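PDB 3C7L: regulator of G-protein signaling 16 from Mus musculus, which speeds GTP hydrolysis by G protein alpha subunits, returning them to the inactive GDP-bound form and so damping receptor signalling, including the phototransduction cascade. Local coordinates for residues 14-17 with 18-21; 72-75 with 76-80; 113-116 with 117-121. All coordinates share one frame; numbering follows the deposited sequence.

Contact 1 (14-17 with 18-21)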
# COMPACT_ATOMS: atom_id res chain seq x y z
N ASP A 14 10.08 13.47 -14.78
CA ASP A 14 9.80 12.66 -13.56
C ASP A 14 8.46 13.05 -12.96
O ASP A 14 7.59 12.20 -12.74
CB ASP A 14 10.92 12.87 -12.52
CG ASP A 14 10.65 12.13 -11.22
OD1 ASP A 14 10.14 10.99 -11.27
OD2 ASP A 14 10.98 12.68 -10.15
N VAL A 15 8.28 14.34 -12.69
CA VAL A 15 7.03 14.83 -12.12
C VAL A 15 5.87 14.61 -13.09
O VAL A 15 4.72 14.41 -12.67
CB VAL A 15 7.17 16.33 -11.75
CG1 VAL A 15 5.85 16.87 -11.23
CG2 VAL A 15 8.24 16.49 -10.68
N LEU A 16 6.17 14.62 -14.38
CA LEU A 16 5.17 14.40 -15.41
C LEU A 16 4.67 12.97 -15.29
O LEU A 16 3.47 12.70 -15.37
CB LEU A 16 5.78 14.64 -16.80
CG LEU A 16 4.88 14.69 -18.05
CD1 LEU A 16 5.73 15.03 -19.27
CD2 LEU A 16 4.19 13.39 -18.27
N GLY A 17 5.60 12.04 -15.09
CA GLY A 17 5.21 10.65 -14.96
C GLY A 17 4.24 10.39 -13.82
O GLY A 17 3.40 9.50 -13.92
N TRP A 18 4.35 11.15 -12.73
CA TRP A 18 3.47 10.95 -11.59
C TRP A 18 1.99 11.07 -11.94
O TRP A 18 1.14 10.42 -11.33
CB TRP A 18 3.78 11.94 -10.46
CG TRP A 18 5.19 11.94 -9.96
CD1 TRP A 18 6.23 11.17 -10.39
CD2 TRP A 18 5.74 12.83 -8.99
NE1 TRP A 18 7.39 11.53 -9.75
CE2 TRP A 18 7.11 12.55 -8.88
CE3 TRP A 18 5.19 13.85 -8.19
CZ2 TRP A 18 7.96 13.25 -8.01
CZ3 TRP A 18 6.03 14.55 -7.33
CH2 TRP A 18 7.39 14.25 -7.25
N ARG A 19 1.65 11.93 -12.90
CA ARG A 19 0.24 12.04 -13.27
C ARG A 19 -0.12 11.17 -14.47
O ARG A 19 -1.30 11.02 -14.78
CB ARG A 19 -0.15 13.51 -13.50
CG ARG A 19 0.64 14.25 -14.53
CD ARG A 19 0.56 15.75 -14.26
NE ARG A 19 0.11 16.50 -15.43
CZ ARG A 19 0.67 16.43 -16.63
NH1 ARG A 19 1.72 15.64 -16.83
NH2 ARG A 19 0.18 17.14 -17.63
N GLU A 20 0.88 10.60 -15.13
CA GLU A 20 0.60 9.72 -16.26
C GLU A 20 0.29 8.32 -15.73
O GLU A 20 -0.46 7.56 -16.35
CB GLU A 20 1.80 9.61 -17.20
CG GLU A 20 2.13 10.86 -17.99
CD GLU A 20 3.26 10.60 -18.97
OE1 GLU A 20 4.23 9.91 -18.59
OE2 GLU A 20 3.19 11.08 -20.12
N SER A 21 0.87 7.99 -14.58
CA SER A 21 0.68 6.67 -13.97
C SER A 21 0.95 6.64 -12.48
O SER A 21 1.99 7.10 -12.02
CB SER A 21 1.60 5.66 -14.65
OG SER A 21 1.63 4.43 -13.93
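Asp-14 and Trp-18 meet in a local i to i+4 contact on helix 15-20, a short, weakly bonded helix at the surface near the N-terminal end of the modelled RGS chain. The indole packs against the first turn: CA of Val-15 stands over the face of its five-membered ring, 3.9 Å from the centroid and 5° off the ring normal, a CH-pi contact. Trp-18 reaches this place because CG is anti to its carbonyl carbon (chi1 -56°), which swings the ring back toward the start of the helix. There NE1 donates a weak hydrogen bond to Asp-14 OD1 at 3.2 Å, with the carboxylate plane turned 86° from the ring. At the far end of the indole, CH2 touches CG2 of Val-15 at 4.2 Å. The backbone bonding is mixed: Trp-18 N makes weak bonds to the carbonyls of both Asp-14 and Val-15, Arg-19 N binds Leu-16 O at 3.2 Å, and Ser-21 N closes a full turn on Gly-17 O at 3.0 Å. Tyr-133 OH and Tyr-124 OH bond to Val-15 O and Trp-18 O, and with Leu-136, which touches the indole, they join this helix to the C-terminal part of the chain; Ser-28, in the loop after helix 22-25, touches the indole too. With two bent, shared backbone bonds at Trp-18 N, the turn relies on more than regular helix hydrogen bonding: the buried indole and its NE1, weakly bonded to the Asp-14 carboxylate, brace it internally.

Contact 2 (72-75 with 76-80)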
# COMPACT_ATOMS: atom_id res chain seq x y z
N HIS A 72 4.19 -10.52 9.87
CA HIS A 72 4.36 -9.15 10.33
C HIS A 72 3.45 -8.22 9.54
O HIS A 72 2.82 -7.33 10.11
CB HIS A 72 5.82 -8.70 10.18
CG HIS A 72 6.01 -7.22 10.33
ND1 HIS A 72 5.79 -6.56 11.53
CD2 HIS A 72 6.36 -6.26 9.44
CE1 HIS A 72 6.00 -5.26 11.36
NE2 HIS A 72 6.34 -5.06 10.10
N ILE A 73 3.38 -8.42 8.23
CA ILE A 73 2.52 -7.59 7.38
C ILE A 73 1.05 -7.77 7.77
O ILE A 73 0.30 -6.80 7.87
CB ILE A 73 2.72 -7.94 5.89
CG1 ILE A 73 4.10 -7.43 5.43
CG2 ILE A 73 1.60 -7.33 5.04
CD1 ILE A 73 4.45 -7.78 3.99
N PHE A 74 0.65 -9.01 8.00
CA PHE A 74 -0.72 -9.31 8.39
C PHE A 74 -1.05 -8.67 9.75
O PHE A 74 -2.09 -8.03 9.92
CB PHE A 74 -0.92 -10.83 8.49
CG PHE A 74 -2.32 -11.24 8.82
CD1 PHE A 74 -3.29 -11.33 7.82
CD2 PHE A 74 -2.69 -11.51 10.13
CE1 PHE A 74 -4.60 -11.69 8.13
CE2 PHE A 74 -3.99 -11.88 10.45
CZ PHE A 74 -4.95 -11.97 9.45
N ASP A 75 -0.16 -8.84 10.72
CA ASP A 75 -0.38 -8.29 12.06
C ASP A 75 -0.31 -6.78 12.11
O ASP A 75 -0.97 -6.15 12.93
CB ASP A 75 0.65 -8.85 13.05
CG ASP A 75 0.46 -10.33 13.32
OD1 ASP A 75 -0.63 -10.86 13.00
OD2 ASP A 75 1.39 -10.95 13.88
N GLU A 76 0.49 -6.19 11.24
CA GLU A 76 0.62 -4.74 11.23
C GLU A 76 -0.44 -4.00 10.43
O GLU A 76 -0.90 -2.94 10.85
CB GLU A 76 2.02 -4.33 10.73
CG GLU A 76 2.16 -2.84 10.51
CD GLU A 76 3.60 -2.38 10.49
OE1 GLU A 76 4.43 -3.00 9.80
OE2 GLU A 76 3.90 -1.37 11.17
N TYR A 77 -0.84 -4.55 9.29
CA TYR A 77 -1.81 -3.89 8.43
C TYR A 77 -3.16 -4.55 8.16
O TYR A 77 -4.13 -3.85 7.84
CB TYR A 77 -1.19 -3.61 7.05
CG TYR A 77 0.13 -2.87 7.06
CD1 TYR A 77 1.33 -3.57 7.01
CD2 TYR A 77 0.17 -1.48 7.09
CE1 TYR A 77 2.55 -2.90 6.97
CE2 TYR A 77 1.39 -0.79 7.05
CZ TYR A 77 2.57 -1.51 6.99
OH TYR A 77 3.77 -0.85 6.93
N ILE A 78 -3.25 -5.87 8.26
CA ILE A 78 -4.49 -6.55 7.92
C ILE A 78 -5.48 -6.94 9.02
O ILE A 78 -6.67 -6.65 8.91
CB ILE A 78 -4.20 -7.82 7.08
CG1 ILE A 78 -3.36 -7.46 5.86
CG2 ILE A 78 -5.52 -8.47 6.64
CD1 ILE A 78 -4.09 -6.59 4.83
N ARG A 79 -5.01 -7.61 10.07
CA ARG A 79 -5.92 -8.06 11.13
C ARG A 79 -6.67 -6.94 11.84
O ARG A 79 -6.19 -5.82 11.96
CB ARG A 79 -5.18 -8.93 12.16
CG ARG A 79 -4.14 -8.21 13.00
CD ARG A 79 -3.56 -9.15 14.05
NE ARG A 79 -2.43 -8.55 14.77
CZ ARG A 79 -1.74 -9.16 15.73
NH1 ARG A 79 -2.05 -10.39 16.10
NH2 ARG A 79 -0.72 -8.54 16.31
N SER A 80 -7.87 -7.27 12.31
CA SER A 80 -8.69 -6.32 13.03
C SER A 80 -7.92 -5.71 14.20
O SER A 80 -7.23 -6.40 14.95
CB SER A 80 -9.94 -7.03 13.56
OG SER A 80 -10.70 -6.16 14.38
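CG of Phe-74 is anti to its backbone N (chi1 -177°), which carries the ring along the last turn of helix 63-78, whereas Arg-79 folds back over that turn with CG between its backbone N and carbonyl carbon (chi1 67°). The two side chains meet where this helix of the all-helical RGS domain ends in a wider pi-type turn. Phe-74 O takes two hydrogen bonds from opposite faces of its carbonyl plane: Ile-78 N at 3.0 Å is the i to i+4 bond, and Arg-79 N, also at 3.0 Å but straighter, is the i to i+5 bond that widens the turn. The same geometry sets Arg-79 N over the centre of one face of the Phe-74 ring and brings Arg-79 CB to 3.6 Å from Phe-74 CE2. The Ile-78 and Phe-74 side chains cross at about a right angle, CG2 of Ile-78 lying 3.7 Å from CE1 of Phe-74. Beyond these, Phe-74 packs on Thr-96, Lys-97 and Leu-100 of helix 90-101, while Ile-73 and Ile-78 face Phe-50 of helix 45-57, so the turn is wedged between two helices. His-72 and Glu-76 run side by side; His-72 NE2 comes to 2.8 Å of Glu-76 OE1, but the angle is too poor for a hydrogen bond. Glu-76 OE2 has a long, weak ion pair with Lys-84. The charged pair Asp-75 and Arg-79 is stacked, carboxylate and guanidinium planes being 20° apart. Its salt bridge, 3.4 Å from Asp-75 OD1 to Arg-79 NE, acts by charge alone, for OD1 sits over the guanidinium face and no N-H points at it; NE instead donates a weak bond to Asp-75 O.

Contact 3 (113-116 with 117-121); sequences GKTR and TLMEK
Arg-116 grips Glu-120 side-on with two nitrogens, an i to i+4 salt bridge along helix 109-128 of the RGS domain. NE donates to Glu-120 OE1 at 2.9 Å (167°) and NH2 to OE2 at 3.1 Å, one nitrogen to each oxygen. Both oxygens lie near the guanidinium plane, yet they are met from above the carboxylate plane, the two flat groups being turned 55° apart. With CG anti to its backbone N (chi1 180°) and the chain extended to NE, Arg-116 carries its guanidinium along the helix to Glu-120. The backbone spans the same step: Glu-120 N donates a hydrogen bond to Arg-116 O at 2.7 Å. In the second shell, Arg-116 NH1 makes a salt bridge to Asp-23 OD1, and Phe-22 of helix 22-25 touches Arg-116, Met-119 and Glu-120. The guanidinium is thus held by two carboxylates, which probably restricts its rotation. On another side of the helix, Thr-115 and Leu-118 pack on Asn-47 of helix 45-57, and Thr-115 OG1 bonds back to Ala-111 O. The buried thioether of Met-119 is bent at chi3, and its methyl CE ends 4.3 Å from Thr-115 CG2.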
# COMPACT_ATOMS: atom_id res chain seq x y z
N GLY A 113 -4.65 -4.64 -3.87
CA GLY A 113 -5.45 -4.04 -4.92
C GLY A 113 -6.55 -3.14 -4.39
O GLY A 113 -6.84 -2.09 -4.97
N LYS A 114 -7.20 -3.56 -3.31
CA LYS A 114 -8.27 -2.76 -2.72
C LYS A 114 -7.65 -1.49 -2.14
O LYS A 114 -8.20 -0.39 -2.30
CB LYS A 114 -8.97 -3.52 -1.59
CG LYS A 114 -9.71 -4.78 -2.00
CD LYS A 114 -10.86 -4.48 -2.94
CE LYS A 114 -11.65 -5.75 -3.25
NZ LYS A 114 -12.80 -5.48 -4.17
N THR A 115 -6.51 -1.64 -1.48
CA THR A 115 -5.82 -0.50 -0.88
C THR A 115 -5.31 0.44 -1.96
O THR A 115 -5.33 1.66 -1.80
CB THR A 115 -4.66 -0.97 0.02
OG1 THR A 115 -5.18 -1.82 1.05
CG2 THR A 115 -3.96 0.22 0.67
N ARG A 116 -4.86 -0.13 -3.08
CA ARG A 116 -4.38 0.68 -4.20
C ARG A 116 -5.53 1.57 -4.70
O ARG A 116 -5.34 2.76 -4.96
CB ARG A 116 -3.91 -0.21 -5.34
CG ARG A 116 -3.41 0.59 -6.54
CD ARG A 116 -3.26 -0.25 -7.80
NE ARG A 116 -2.94 0.61 -8.94
CZ ARG A 116 -1.75 0.70 -9.52
NH1 ARG A 116 -0.73 -0.03 -9.09
NH2 ARG A 116 -1.58 1.55 -10.52
N THR A 117 -6.71 0.98 -4.85
CA THR A 117 -7.87 1.72 -5.34
C THR A 117 -8.29 2.80 -4.34
O THR A 117 -8.76 3.86 -4.73
CB THR A 117 -9.05 0.77 -5.61
OG1 THR A 117 -8.69 -0.15 -6.64
CG2 THR A 117 -10.28 1.55 -6.06
N LEU A 118 -8.10 2.52 -3.06
CA LEU A 118 -8.43 3.47 -2.01
C LEU A 118 -7.64 4.75 -2.29
O LEU A 118 -8.12 5.86 -2.07
CB LEU A 118 -8.05 2.89 -0.65
CG LEU A 118 -8.97 3.03 0.57
CD1 LEU A 118 -10.40 2.64 0.23
CD2 LEU A 118 -8.43 2.15 1.68
N MET A 119 -6.41 4.59 -2.79
CA MET A 119 -5.57 5.74 -3.11
C MET A 119 -5.80 6.26 -4.53
O MET A 119 -6.13 7.43 -4.73
CB MET A 119 -4.08 5.37 -2.95
CG MET A 119 -3.64 5.02 -1.54
SD MET A 119 -1.86 4.63 -1.41
CE MET A 119 -1.84 2.92 -1.86
N GLU A 120 -5.61 5.38 -5.50
CA GLU A 120 -5.73 5.72 -6.92
C GLU A 120 -7.03 6.41 -7.32
O GLU A 120 -7.02 7.27 -8.19
CB GLU A 120 -5.53 4.45 -7.76
CG GLU A 120 -5.26 4.70 -9.24
CD GLU A 120 -4.72 3.46 -9.94
OE1 GLU A 120 -5.18 2.35 -9.62
OE2 GLU A 120 -3.84 3.60 -10.82
N LYS A 121 -8.14 6.06 -6.68
CA LYS A 121 -9.41 6.68 -7.05
C LYS A 121 -9.89 7.80 -6.13
O LYS A 121 -11.00 8.28 -6.29
CB LYS A 121 -10.50 5.60 -7.16
CG LYS A 121 -10.27 4.59 -8.27
CD LYS A 121 -10.14 5.26 -9.63
CE LYS A 121 -9.98 4.24 -10.74
NZ LYS A 121 -9.84 4.88 -12.08

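The three contacts follow one another along the chain, each a local turn on a different helix: contact 1 on helix 15-20, contact 2 at the end of helix 63-78, contact 3 within the long helix 109-128. Contacts 1 and 2 lie on opposite sides of the chain's centre, their centres 31 Å apart. Contact 3, closest to that centre, is about 17 Å from each, centre to centre. None touches another directly. Phe-50 of helix 45-57 packs against both contact 2 and contact 3, while Tyr-124 of helix 109-128 bonds to contact 1. The long helix thereby runs between the two ends of the domain, joining the region of helix 15-20 and the C-terminus to helices 45-57 and 63-78.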